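Local atomic coordinates of tryptophanyl-tRNA synthetase (Cryptosporidium parvum Iowa II, PDB entry 3HV0), a protein that probably attaches L-tryptophan to tRNA(Trp) at the expense of ATP, this chain being the C-terminal part of the protein with the class I catalytic core. Residues A[21-26]-A[55-60]; A[108-113]-A[145-150]; A[173-178]-A[238-243]; A[319-324]-A[328-333]. All blocks are in the same frame, centred on the assembly; numbering follows the deposited sequence.

Contact 1 (A[21-26]-A[55-60]); sequences KLIDKF and IFLSHR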
loop_
_atom_site.group_PDB
_atom_site.type_symbol
_atom_site.label_atom_id
_atom_site.label_comp_id
_atom_site.label_asym_id
_atom_site.label_seq_id
_atom_site.Cartn_x
_atom_site.Cartn_y
_atom_site.Cartn_z
ATOM N N LYS A 21 31.182 -6.483 16.580
ATOM C CA LYS A 21 31.917 -6.246 15.331
ATOM C C LYS A 21 30.941 -6.060 14.172
ATOM O O LYS A 21 31.147 -5.206 13.307
ATOM C CB LYS A 21 32.884 -7.397 15.041
ATOM C CG LYS A 21 34.165 -6.975 14.309
ATOM C CD LYS A 21 35.283 -6.559 15.277
ATOM C CE LYS A 21 34.869 -5.407 16.198
ATOM N NZ LYS A 21 36.015 -4.824 16.935
ATOM N N LEU A 22 29.885 -6.870 14.153
ATOM C CA LEU A 22 28.745 -6.631 13.267
ATOM C C LEU A 22 28.135 -5.259 13.546
ATOM O O LEU A 22 27.786 -4.524 12.618
ATOM C CB LEU A 22 27.676 -7.729 13.423
ATOM C CG LEU A 22 26.816 -7.830 14.698
ATOM C CD1 LEU A 22 25.579 -8.690 14.443
ATOM C CD2 LEU A 22 27.608 -8.372 15.893
ATOM N N ILE A 23 28.026 -4.920 14.833
ATOM C CA ILE A 23 27.372 -3.687 15.269
ATOM C C ILE A 23 28.098 -2.463 14.705
ATOM O O ILE A 23 27.459 -1.469 14.358
ATOM C CB ILE A 23 27.262 -3.620 16.825
ATOM C CG1 ILE A 23 26.087 -2.744 17.265
ATOM C CG2 ILE A 23 28.554 -3.114 17.443
ATOM C CD1 ILE A 23 25.772 -2.857 18.743
ATOM N N ASP A 24 29.421 -2.552 14.590
ATOM C CA ASP A 24 30.209 -1.499 13.958
ATOM C C ASP A 24 30.065 -1.564 12.436
ATOM O O ASP A 24 29.837 -0.536 11.796
ATOM C CB ASP A 24 31.686 -1.619 14.338
ATOM C CG ASP A 24 31.929 -1.502 15.845
ATOM O OD1 ASP A 24 30.957 -1.327 16.621
ATOM O OD2 ASP A 24 33.112 -1.592 16.245
ATOM N N LYS A 25 30.200 -2.771 11.871
ATOM C CA LYS A 25 30.071 -3.006 10.414
ATOM C C LYS A 25 28.801 -2.413 9.816
ATOM O O LYS A 25 28.831 -1.844 8.722
ATOM C CB LYS A 25 30.090 -4.508 10.096
ATOM C CG LYS A 25 29.556 -4.855 8.699
ATOM C CD LYS A 25 29.889 -6.278 8.283
ATOM C CE LYS A 25 29.541 -6.512 6.817
ATOM N NZ LYS A 25 30.012 -7.836 6.332
ATOM N N PHE A 26 27.686 -2.589 10.519
ATOM C CA PHE A 26 26.407 -2.010 10.112
ATOM C C PHE A 26 26.499 -0.492 10.017
ATOM O O PHE A 26 25.812 0.114 9.208
ATOM C CB PHE A 26 25.299 -2.403 11.100
ATOM C CG PHE A 26 24.640 -3.732 10.801
ATOM C CD1 PHE A 26 25.332 -4.759 10.155
ATOM C CD2 PHE A 26 23.320 -3.962 11.197
ATOM C CE1 PHE A 26 24.713 -5.976 9.893
ATOM C CE2 PHE A 26 22.695 -5.178 10.938
ATOM C CZ PHE A 26 23.394 -6.187 10.289
ATOM N N ILE A 55 21.860 -2.282 27.689
ATOM C CA ILE A 55 20.729 -2.995 27.115
ATOM C C ILE A 55 20.312 -2.235 25.866
ATOM O O ILE A 55 20.024 -2.835 24.843
ATOM C CB ILE A 55 19.512 -3.063 28.087
ATOM C CG1 ILE A 55 19.878 -3.736 29.412
ATOM C CG2 ILE A 55 18.331 -3.792 27.420
ATOM C CD1 ILE A 55 19.970 -5.237 29.356
ATOM N N PHE A 56 20.219 -0.917 25.992
ATOM C CA PHE A 56 20.266 -0.022 24.846
ATOM C C PHE A 56 21.714 0.411 24.750
ATOM O O PHE A 56 22.183 1.235 25.553
ATOM C CB PHE A 56 19.331 1.183 25.009
ATOM C CG PHE A 56 17.924 0.911 24.582
ATOM C CD1 PHE A 56 16.999 0.385 25.473
ATOM C CD2 PHE A 56 17.532 1.128 23.269
ATOM C CE1 PHE A 56 15.698 0.108 25.057
ATOM C CE2 PHE A 56 16.241 0.861 22.856
ATOM C CZ PHE A 56 15.319 0.358 23.753
ATOM N N LEU A 57 22.434 -0.186 23.802
ATOM C CA LEU A 57 23.884 -0.010 23.702
ATOM C C LEU A 57 24.338 0.809 22.498
ATOM O O LEU A 57 25.482 1.230 22.446
ATOM C CB LEU A 57 24.587 -1.366 23.666
ATOM C CG LEU A 57 24.126 -2.496 22.735
ATOM C CD1 LEU A 57 23.206 -2.068 21.620
ATOM C CD2 LEU A 57 25.309 -3.224 22.148
ATOM N N SER A 58 23.429 1.051 21.554
ATOM C CA SER A 58 23.803 1.456 20.214
ATOM C C SER A 58 22.888 2.564 19.694
ATOM O O SER A 58 21.755 2.691 20.154
ATOM C CB SER A 58 23.730 0.231 19.307
ATOM O OG SER A 58 24.639 0.352 18.245
ATOM N N HIS A 59 23.388 3.368 18.749
ATOM C CA HIS A 59 22.594 4.445 18.152
ATOM C C HIS A 59 23.056 4.884 16.758
ATOM O O HIS A 59 24.156 4.578 16.323
ATOM C CB HIS A 59 22.594 5.653 19.068
ATOM C CG HIS A 59 23.896 6.393 19.086
ATOM N ND1 HIS A 59 24.058 7.631 18.503
ATOM C CD2 HIS A 59 25.105 6.054 19.592
ATOM C CE1 HIS A 59 25.307 8.028 18.667
ATOM N NE2 HIS A 59 25.961 7.088 19.319
ATOM N N ARG A 60 22.169 5.589 16.066
ATOM C CA ARG A 60 22.493 6.401 14.894
ATOM C C ARG A 60 21.962 7.810 15.119
ATOM O O ARG A 60 20.766 8.008 15.279
ATOM C CB ARG A 60 21.836 5.825 13.646
ATOM C CG ARG A 60 22.227 4.408 13.381
ATOM C CD ARG A 60 21.762 3.894 12.023
ATOM N NE ARG A 60 22.868 3.159 11.405
ATOM C CZ ARG A 60 22.765 2.024 10.723
ATOM N NH1 ARG A 60 21.586 1.451 10.526
ATOM N NH2 ARG A 60 23.855 1.464 10.222
#
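The guanidinium of Arg60 is the flat group of this contact, and the carbonyl of Phe26 lies at its edge, in plane. Phe26 O sits 2.6 Å from Arg60 NH2. The angle is poor, so the pair is not counted as a hydrogen bond. The strong partner of this arginine is elsewhere: NH1 forms a salt bridge with Asp231 of helix 231-240. The chain bends at chi3 (136°), and this turn brings the group beside the carbonyl of Phe26. The end of the Phe26 side chain leads away from the strand, and this side chain also touches Asp231.

Further back, Ile23 and Leu57 reach toward each other tip to tip. Ile23 CD1 meets Leu57 CD2 at 3.5 Å. CG1 of Ile23 stands anti to the backbone N (chi1 -154°), which extends the chain toward the strand. Ile23 CD1 also lies 3.4 Å from Ser58 OG. That hydroxyl is hydrogen-bonded to Lys29 O, which satisfies it beside an apolar neighbour.

The helix thus rests on strand 56-60, near one side of the mixed sheet, and the side chain of Arg60 is about 12 Å from the bound tryptophan. Leu57 and Ser58 both face His253 of the antiparallel strand 250-254, which makes the middle of this strand a classic beta bulge.

Contact 2 (A[108-113]-A[145-150]); sequences VPLVIQ and CGFDPE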
loop_
_atom_site.group_PDB
_atom_site.type_symbol
_atom_site.label_atom_id
_atom_site.label_comp_id
_atom_site.label_asym_id
_atom_site.label_seq_id
_atom_site.Cartn_x
_atom_site.Cartn_y
_atom_site.Cartn_z
ATOM N N VAL A 108 7.912 14.420 24.945
ATOM C CA VAL A 108 7.681 14.611 23.524
ATOM C C VAL A 108 6.559 13.720 23.049
ATOM O O VAL A 108 6.204 12.791 23.747
ATOM C CB VAL A 108 8.944 14.328 22.716
ATOM C CG1 VAL A 108 10.027 15.389 23.048
ATOM C CG2 VAL A 108 9.423 12.872 22.941
ATOM N N PRO A 109 5.972 14.024 21.878
ATOM C CA PRO A 109 4.943 13.155 21.292
ATOM C C PRO A 109 5.506 11.833 20.910
ATOM O O PRO A 109 6.690 11.771 20.605
ATOM C CB PRO A 109 4.504 13.900 20.025
ATOM C CG PRO A 109 4.846 15.305 20.266
ATOM C CD PRO A 109 6.067 15.308 21.159
ATOM N N LEU A 110 4.658 10.799 20.909
ATOM C CA LEU A 110 5.039 9.435 20.512
ATOM C C LEU A 110 4.028 8.879 19.537
ATOM O O LEU A 110 2.846 9.191 19.614
ATOM C CB LEU A 110 5.125 8.513 21.747
ATOM C CG LEU A 110 5.125 6.980 21.571
ATOM C CD1 LEU A 110 6.417 6.514 20.972
ATOM C CD2 LEU A 110 4.881 6.321 22.924
ATOM N N VAL A 111 4.514 8.010 18.662
ATOM C CA VAL A 111 3.764 7.447 17.557
ATOM C C VAL A 111 4.082 5.940 17.532
ATOM O O VAL A 111 5.242 5.605 17.579
ATOM C CB VAL A 111 4.225 8.173 16.255
ATOM C CG1 VAL A 111 4.549 7.186 15.146
ATOM C CG2 VAL A 111 3.198 9.252 15.834
ATOM N N ILE A 112 3.076 5.050 17.534
ATOM C CA ILE A 112 3.275 3.605 17.675
ATOM C C ILE A 112 2.512 2.789 16.578
ATOM O O ILE A 112 1.296 2.876 16.477
ATOM C CB ILE A 112 2.816 3.116 19.053
ATOM C CG1 ILE A 112 3.509 3.904 20.190
ATOM C CG2 ILE A 112 3.121 1.670 19.238
ATOM C CD1 ILE A 112 3.114 3.492 21.602
ATOM N N GLN A 113 3.228 1.966 15.804
ATOM C CA GLN A 113 2.651 1.256 14.662
ATOM C C GLN A 113 2.417 -0.236 14.941
ATOM O O GLN A 113 3.357 -0.984 15.247
ATOM C CB GLN A 113 3.576 1.393 13.444
ATOM C CG GLN A 113 3.119 0.606 12.215
ATOM C CD GLN A 113 4.110 0.681 11.043
ATOM O OE1 GLN A 113 5.288 0.387 11.204
ATOM N NE2 GLN A 113 3.628 1.077 9.869
ATOM N N CYS A 145 1.600 0.105 29.789
ATOM C CA CYS A 145 2.924 0.587 30.208
ATOM C C CYS A 145 2.906 2.023 30.760
ATOM O O CYS A 145 3.935 2.547 31.204
ATOM C CB CYS A 145 3.907 0.514 29.035
ATOM S SG CYS A 145 4.206 -1.177 28.292
ATOM N N GLY A 146 1.749 2.677 30.701
ATOM C CA GLY A 146 1.574 3.999 31.301
ATOM C C GLY A 146 1.918 5.186 30.424
ATOM O O GLY A 146 2.305 6.239 30.931
ATOM N N PHE A 147 1.758 5.038 29.109
ATOM C CA PHE A 147 1.959 6.150 28.188
ATOM C C PHE A 147 0.876 7.199 28.396
ATOM O O PHE A 147 -0.237 6.870 28.799
ATOM C CB PHE A 147 1.908 5.689 26.742
ATOM C CG PHE A 147 3.028 4.775 26.356
ATOM C CD1 PHE A 147 2.789 3.428 26.098
ATOM C CD2 PHE A 147 4.316 5.255 26.224
ATOM C CE1 PHE A 147 3.827 2.572 25.734
ATOM C CE2 PHE A 147 5.359 4.410 25.865
ATOM C CZ PHE A 147 5.102 3.054 25.613
ATOM N N ASP A 148 1.215 8.454 28.105
ATOM C CA ASP A 148 0.269 9.572 28.222
ATOM C C ASP A 148 -0.512 9.663 26.916
ATOM O O ASP A 148 0.096 9.805 25.865
ATOM C CB ASP A 148 1.037 10.874 28.494
ATOM C CG ASP A 148 0.135 12.053 28.822
ATOM O OD1 ASP A 148 -1.084 12.029 28.507
ATOM O OD2 ASP A 148 0.665 13.033 29.402
ATOM N N PRO A 149 -1.860 9.585 26.980
ATOM C CA PRO A 149 -2.690 9.681 25.776
ATOM C C PRO A 149 -2.664 11.054 25.109
ATOM O O PRO A 149 -2.888 11.148 23.903
ATOM C CB PRO A 149 -4.097 9.358 26.289
ATOM C CG PRO A 149 -4.062 9.669 27.689
ATOM C CD PRO A 149 -2.692 9.327 28.167
ATOM N N GLU A 150 -2.384 12.099 25.880
ATOM C CA GLU A 150 -2.219 13.436 25.316
ATOM C C GLU A 150 -0.924 13.569 24.506
ATOM O O GLU A 150 -0.780 14.514 23.730
ATOM C CB GLU A 150 -2.274 14.495 26.419
ATOM C CG GLU A 150 -3.695 14.735 26.949
ATOM C CD GLU A 150 -3.718 15.336 28.355
ATOM O OE1 GLU A 150 -2.908 14.895 29.208
ATOM O OE2 GLU A 150 -4.549 16.243 28.618
#
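Phe147 turns its ring toward two aliphatic side chains of strand 110-114, Leu110 and Ile112. Each meets the ring differently. Leu110 crosses it obliquely, with a single methyl doing the touching. Its CD2 lies 3.5 Å from both Phe147 CD2 and Phe147 CE2, so it straddles that bond of the ring. CG of Leu110 is anti to the backbone N (chi1 163°), and the branch is thereby carried out toward the aromatic group. Ile112 comes over one face. Its CD1 stands 4.3 Å above the Phe147 ring plane, displaced toward the rim, with CE1 the closest ring atom. This second touch is looser than the first.

Leu110 and Ile112 are two residues apart on the strand, so their side chains point to the same side of the sheet. Thr152 and Gln103 also touch Phe147.

Segment 145-150 forms the loop between helix 128-143 and strand 152-156. It closes a beta-alpha-beta crossover that starts from strand 110-114. Gly146 leaves the helix with a positive phi (88°), a backbone shape suited to glycine. Beyond the phenylalanine, Asp148 OD1 accepts from Glu150 N at 2.9 Å in an Asx turn. The donor approaches from above the carboxylate plane.

Gln113, at the other end of the strand segment, touches the bound tryptophan. Its amide is held by Tyr78, Asn157 and Val200. Across the contact itself the chemistry is wholly apolar: buried hydrocarbon against a buried aromatic ring, which implies cohesion by dispersion and exclusion of water.

Contact 3 (A[173-178]-A[238-243]); sequences KKISCS and RDVAPR
Lys174 meets Arg243 both through its backbone and along its side chain. One residue earlier in the segment, Lys173 NZ is hydrogen-bonded to Phe120 O and Lys123 O of the second subunit. The carbonyl oxygen of Lys174 accepts a weak hydrogen bond, with Arg243 NH1 at 3.1 Å from Lys174 O and an N-H...O angle of only 122°. The guanidinium is oblique to this oxygen. CB of Lys174 lies over one face of the same group, 4.2 Å above the plane of the Arg243 guanidinium and offset toward the rim. A bend at chi3 (-84°) folds the arginine back to this place. The lysine chain is bent at chi2 (-68°) and passes alongside the other backbone, where Lys174 CE is 3.7 Å from Arg243 O. The two charged ends stay apart, Lys174 NZ being 6.0 Å from Arg243 NH1.

Ile175 follows and turns its end toward Val240. The two buried side chains cross at about a right angle. CG1 of Ile175 packs 3.8 Å from CG1 of Val240. CD1 of the isoleucine is modelled too close to that same methyl, so its exact position is doubtful.

Ser176 is the N-cap of helix 177-184, its OG accepting from Gln179 N. This part of the chain also borders the second subunit. Ser176 packs on Asp188 of that subunit, and Cys177 on its Phe195.

The contact therefore joins the break between helices 157-174 and 177-184, which borders the dimer interface, to the end of helix 231-240 and the turn after it.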
loop_
_atom_site.group_PDB
_atom_site.type_symbol
_atom_site.label_atom_id
_atom_site.label_comp_id
_atom_site.label_asym_id
_atom_site.label_seq_id
_atom_site.Cartn_x
_atom_site.Cartn_y
_atom_site.Cartn_z
ATOM N N LYS A 173 9.478 4.669 -4.769
ATOM C CA LYS A 173 9.971 5.164 -6.057
ATOM C C LYS A 173 11.487 5.354 -6.056
ATOM O O LYS A 173 12.115 5.339 -7.113
ATOM C CB LYS A 173 9.297 6.493 -6.383
ATOM C CG LYS A 173 9.401 6.917 -7.826
ATOM C CD LYS A 173 8.657 8.221 -8.003
ATOM C CE LYS A 173 8.809 8.789 -9.387
ATOM N NZ LYS A 173 7.828 9.890 -9.565
ATOM N N LYS A 174 12.058 5.517 -4.866
ATOM C CA LYS A 174 13.488 5.755 -4.708
ATOM C C LYS A 174 14.306 4.492 -4.399
ATOM O O LYS A 174 15.535 4.565 -4.383
ATOM C CB LYS A 174 13.733 6.787 -3.601
ATOM C CG LYS A 174 13.211 8.169 -3.904
ATOM C CD LYS A 174 13.989 8.829 -5.029
ATOM C CE LYS A 174 13.482 10.226 -5.342
ATOM N NZ LYS A 174 14.335 10.860 -6.377
ATOM N N ILE A 175 13.657 3.356 -4.149
ATOM C CA ILE A 175 14.391 2.114 -3.879
ATOM C C ILE A 175 14.194 1.052 -4.963
ATOM O O ILE A 175 13.080 0.751 -5.347
ATOM C CB ILE A 175 14.012 1.494 -2.524
ATOM C CG1 ILE A 175 14.584 2.320 -1.376
ATOM C CG2 ILE A 175 14.590 0.099 -2.389
ATOM C CD1 ILE A 175 13.636 3.312 -0.801
ATOM N N SER A 176 15.296 0.479 -5.430
ATOM C CA SER A 176 15.241 -0.607 -6.392
ATOM C C SER A 176 14.822 -1.895 -5.700
ATOM O O SER A 176 15.044 -2.070 -4.509
ATOM C CB SER A 176 16.598 -0.806 -7.063
ATOM O OG SER A 176 17.522 -1.382 -6.158
ATOM N N CYS A 177 14.212 -2.792 -6.462
ATOM C CA CYS A 177 13.911 -4.129 -5.980
ATOM C C CYS A 177 15.192 -4.817 -5.529
ATOM O O CYS A 177 15.203 -5.515 -4.529
ATOM C CB CYS A 177 13.222 -4.939 -7.082
ATOM S SG CYS A 177 13.279 -6.738 -6.874
ATOM N N SER A 178 16.274 -4.605 -6.272
ATOM C CA SER A 178 17.568 -5.192 -5.942
ATOM C C SER A 178 18.113 -4.649 -4.625
ATOM O O SER A 178 18.789 -5.367 -3.905
ATOM C CB SER A 178 18.572 -4.936 -7.062
ATOM O OG SER A 178 18.778 -3.550 -7.256
ATOM N N ARG A 238 17.081 6.038 6.149
ATOM C CA ARG A 238 18.098 7.096 6.290
ATOM C C ARG A 238 18.818 7.390 4.970
ATOM O O ARG A 238 19.311 8.493 4.749
ATOM C CB ARG A 238 19.130 6.740 7.372
ATOM C CG ARG A 238 18.658 7.052 8.779
ATOM C CD ARG A 238 19.646 6.572 9.838
ATOM N NE ARG A 238 20.966 7.177 9.681
ATOM C CZ ARG A 238 21.367 8.317 10.244
ATOM N NH1 ARG A 238 20.559 9.026 11.029
ATOM N NH2 ARG A 238 22.595 8.760 10.020
ATOM N N ASP A 239 18.899 6.392 4.109
ATOM C CA ASP A 239 19.472 6.574 2.802
ATOM C C ASP A 239 18.522 7.309 1.860
ATOM O O ASP A 239 19.000 8.018 0.976
ATOM C CB ASP A 239 19.875 5.226 2.190
ATOM C CG ASP A 239 21.260 4.777 2.626
ATOM O OD1 ASP A 239 21.571 4.830 3.836
ATOM O OD2 ASP A 239 22.047 4.374 1.740
ATOM N N VAL A 240 17.205 7.146 2.014
ATOM C CA VAL A 240 16.261 7.834 1.105
ATOM C C VAL A 240 15.857 9.237 1.572
ATOM O O VAL A 240 15.498 10.069 0.735
ATOM C CB VAL A 240 14.987 6.994 0.785
ATOM C CG1 VAL A 240 15.372 5.706 0.132
ATOM C CG2 VAL A 240 14.202 6.714 2.021
ATOM N N ALA A 241 15.926 9.495 2.876
ATOM C CA ALA A 241 15.607 10.815 3.451
ATOM C C ALA A 241 16.076 12.023 2.621
ATOM O O ALA A 241 15.277 12.884 2.285
ATOM C CB ALA A 241 16.175 10.932 4.883
ATOM N N PRO A 242 17.386 12.116 2.335
ATOM C CA PRO A 242 17.823 13.307 1.612
ATOM C C PRO A 242 17.173 13.406 0.237
ATOM O O PRO A 242 16.691 14.460 -0.135
ATOM C CB PRO A 242 19.354 13.153 1.520
ATOM C CG PRO A 242 19.679 11.804 2.024
ATOM C CD PRO A 242 18.527 11.332 2.849
ATOM N N ARG A 243 17.103 12.301 -0.487
ATOM C CA ARG A 243 16.474 12.303 -1.818
ATOM C C ARG A 243 14.984 12.693 -1.855
ATOM O O ARG A 243 14.427 12.905 -2.930
ATOM C CB ARG A 243 16.658 10.939 -2.468
ATOM C CG ARG A 243 18.120 10.650 -2.776
ATOM C CD ARG A 243 18.319 9.322 -3.475
ATOM N NE ARG A 243 18.392 8.218 -2.522
ATOM C CZ ARG A 243 18.200 6.932 -2.828
ATOM N NH1 ARG A 243 17.919 6.563 -4.087
ATOM N NH2 ARG A 243 18.273 6.004 -1.859
#

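Contact 4 (A[319-324]-A[328-333]); sequences YLRFLM and EKLEEI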
loop_
_atom_site.group_PDB
_atom_site.type_symbol
_atom_site.label_atom_id
_atom_site.label_comp_id
_atom_site.label_asym_id
_atom_site.label_seq_id
_atom_site.Cartn_x
_atom_site.Cartn_y
_atom_site.Cartn_z
ATOM N N TYR A 319 18.119 -12.144 32.450
ATOM C CA TYR A 319 16.772 -11.583 32.655
ATOM C C TYR A 319 16.718 -10.588 33.813
ATOM O O TYR A 319 16.089 -9.541 33.707
ATOM C CB TYR A 319 15.754 -12.684 32.939
ATOM C CG TYR A 319 14.989 -13.153 31.739
ATOM C CD1 TYR A 319 15.621 -13.835 30.716
ATOM C CD2 TYR A 319 13.628 -12.925 31.633
ATOM C CE1 TYR A 319 14.928 -14.277 29.619
ATOM C CE2 TYR A 319 12.917 -13.366 30.541
ATOM C CZ TYR A 319 13.572 -14.050 29.535
ATOM O OH TYR A 319 12.865 -14.495 28.433
ATOM N N LEU A 320 17.356 -10.941 34.922
ATOM C CA LEU A 320 17.430 -10.073 36.096
ATOM C C LEU A 320 18.145 -8.753 35.843
ATOM O O LEU A 320 17.890 -7.770 36.535
ATOM C CB LEU A 320 18.149 -10.790 37.234
ATOM C CG LEU A 320 17.422 -11.984 37.839
ATOM C CD1 LEU A 320 18.363 -12.692 38.769
ATOM C CD2 LEU A 320 16.145 -11.548 38.560
ATOM N N ARG A 321 19.060 -8.742 34.872
ATOM C CA ARG A 321 19.764 -7.512 34.496
ATOM C C ARG A 321 18.808 -6.462 33.916
ATOM O O ARG A 321 18.978 -5.268 34.161
ATOM C CB ARG A 321 20.895 -7.823 33.514
ATOM C CG ARG A 321 22.011 -8.642 34.148
ATOM C CD ARG A 321 23.171 -8.903 33.216
ATOM N NE ARG A 321 24.039 -7.734 33.108
ATOM C CZ ARG A 321 24.011 -6.846 32.115
ATOM N NH1 ARG A 321 23.154 -6.972 31.105
ATOM N NH2 ARG A 321 24.856 -5.820 32.131
ATOM N N PHE A 322 17.800 -6.927 33.177
ATOM C CA PHE A 322 16.777 -6.068 32.585
ATOM C C PHE A 322 15.795 -5.608 33.652
ATOM O O PHE A 322 15.351 -4.462 33.639
ATOM C CB PHE A 322 15.982 -6.808 31.493
ATOM C CG PHE A 322 16.772 -7.101 30.246
ATOM C CD1 PHE A 322 17.826 -7.999 30.266
ATOM C CD2 PHE A 322 16.442 -6.509 29.047
ATOM C CE1 PHE A 322 18.557 -8.287 29.124
ATOM C CE2 PHE A 322 17.172 -6.799 27.888
ATOM C CZ PHE A 322 18.232 -7.690 27.935
ATOM N N LEU A 323 15.453 -6.514 34.568
ATOM C CA LEU A 323 14.358 -6.291 35.520
ATOM C C LEU A 323 14.776 -5.570 36.809
ATOM O O LEU A 323 14.090 -4.651 37.255
ATOM C CB LEU A 323 13.678 -7.624 35.869
ATOM C CG LEU A 323 12.561 -8.088 34.927
ATOM C CD1 LEU A 323 12.988 -8.086 33.477
ATOM C CD2 LEU A 323 12.103 -9.478 35.326
ATOM N N MET A 324 15.891 -5.977 37.411
ATOM C CA MET A 324 16.200 -5.537 38.775
ATOM C C MET A 324 16.634 -4.079 38.869
ATOM O O MET A 324 17.749 -3.731 38.503
ATOM C CB MET A 324 17.239 -6.444 39.442
ATOM C CG MET A 324 16.632 -7.663 40.130
ATOM S SD MET A 324 17.555 -8.164 41.570
ATOM C CE MET A 324 19.209 -8.183 40.897
ATOM N N GLU A 328 22.625 -2.901 43.957
ATOM C CA GLU A 328 23.362 -3.580 45.024
ATOM C C GLU A 328 22.987 -5.054 45.141
ATOM O O GLU A 328 23.848 -5.899 45.396
ATOM C CB GLU A 328 23.132 -2.874 46.365
ATOM N N LYS A 329 21.705 -5.359 44.961
ATOM C CA LYS A 329 21.254 -6.750 44.927
ATOM C C LYS A 329 21.905 -7.502 43.769
ATOM O O LYS A 329 22.454 -8.596 43.954
ATOM C CB LYS A 329 19.731 -6.844 44.770
ATOM C CG LYS A 329 18.936 -6.646 46.054
ATOM C CD LYS A 329 17.863 -7.733 46.219
ATOM C CE LYS A 329 16.478 -7.156 46.521
ATOM N NZ LYS A 329 15.825 -6.596 45.305
ATOM N N LEU A 330 21.839 -6.896 42.586
ATOM C CA LEU A 330 22.275 -7.535 41.346
ATOM C C LEU A 330 23.743 -7.943 41.390
ATOM O O LEU A 330 24.063 -9.099 41.130
ATOM C CB LEU A 330 21.988 -6.623 40.142
ATOM C CG LEU A 330 21.646 -7.352 38.842
ATOM C CD1 LEU A 330 20.509 -6.676 38.136
ATOM C CD2 LEU A 330 22.846 -7.413 37.934
ATOM N N GLU A 331 24.627 -7.010 41.736
ATOM C CA GLU A 331 26.060 -7.323 41.889
ATOM C C GLU A 331 26.278 -8.520 42.819
ATOM O O GLU A 331 27.062 -9.424 42.518
ATOM C CB GLU A 331 26.850 -6.097 42.390
ATOM C CG GLU A 331 28.178 -6.434 43.097
ATOM C CD GLU A 331 29.145 -5.256 43.206
ATOM O OE1 GLU A 331 29.313 -4.525 42.206
ATOM O OE2 GLU A 331 29.763 -5.080 44.286
ATOM N N GLU A 332 25.573 -8.519 43.944
ATOM C CA GLU A 332 25.773 -9.540 44.965
ATOM C C GLU A 332 25.199 -10.898 44.569
ATOM O O GLU A 332 25.805 -11.927 44.855
ATOM C CB GLU A 332 25.228 -9.061 46.312
ATOM C CG GLU A 332 26.140 -8.021 46.965
ATOM C CD GLU A 332 27.593 -8.496 47.087
ATOM O OE1 GLU A 332 27.811 -9.670 47.461
ATOM O OE2 GLU A 332 28.513 -7.696 46.803
ATOM N N ILE A 333 24.049 -10.900 43.902
ATOM C CA ILE A 333 23.522 -12.123 43.284
ATOM C C ILE A 333 24.541 -12.696 42.295
ATOM O O ILE A 333 24.867 -13.885 42.344
ATOM C CB ILE A 333 22.209 -11.866 42.519
ATOM C CG1 ILE A 333 21.074 -11.554 43.491
ATOM C CG2 ILE A 333 21.831 -13.079 41.670
ATOM C CD1 ILE A 333 19.814 -11.067 42.805
#
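Met324 and Leu330 pack together across a helix-loop-helix turn, in which helix 315-323 passes into helix 327-339 through a short connection. The two side chains meet at a slant. Met324 CB is 3.5 Å from Leu330 CD1, and the terminal methyl CE lies against the leucine; its modelled approach to the leucine backbone is too close to be trusted. The methionine chain bends at chi2 and chi3 (-49°), which turns CE in toward the second helix. Met324 also meets Ile333 tip to tip, Met324 CE lying 3.5 Å from Ile333 CD1. Lys329 lies across the sulfur, its CB 4.1 Å from Met324 SD.

Around this core, Arg321 crosses Leu330 at about a right angle and touches it with its aliphatic part. Trp317, one turn earlier in the first helix, touches both Leu330 and Ile333.

Further out, hydrogen bonds join the turn to Arg53 and Asp326. Arg53 donates from NH2 to Met324 O and accepts at its own carbonyl from Arg321 NH2. Asp326 OD2 accepts from Lys329 N near the start of the second helix. On the first helix, Leu320 packs on Ile347 and Leu351 of helix 344-367, and Leu320 O lies 3.3 Å from Leu330 CD1.

How the contacts relate
The four contacts follow one another along the chain, each closing before the next opens; none nest or cross. Contact 1 closes a loop of 28 residues, about half of it helix, and sets the N-terminal helix on strand 56-60. Contact 2 closes a crossover of 31 residues within the parallel part of the same sheet. Contact 3 spans 59 residues and ties helices near the dimer interface to the end of helix 231-240. Contact 4 is local, with three residues between its segments. Contact 1 touches two others: Arg60 packs on Arg238 of contact 3, and Ile55 on Phe322 and Arg321 of contact 4. Contacts 3 and 4 lie about 43 Å apart, centre to centre.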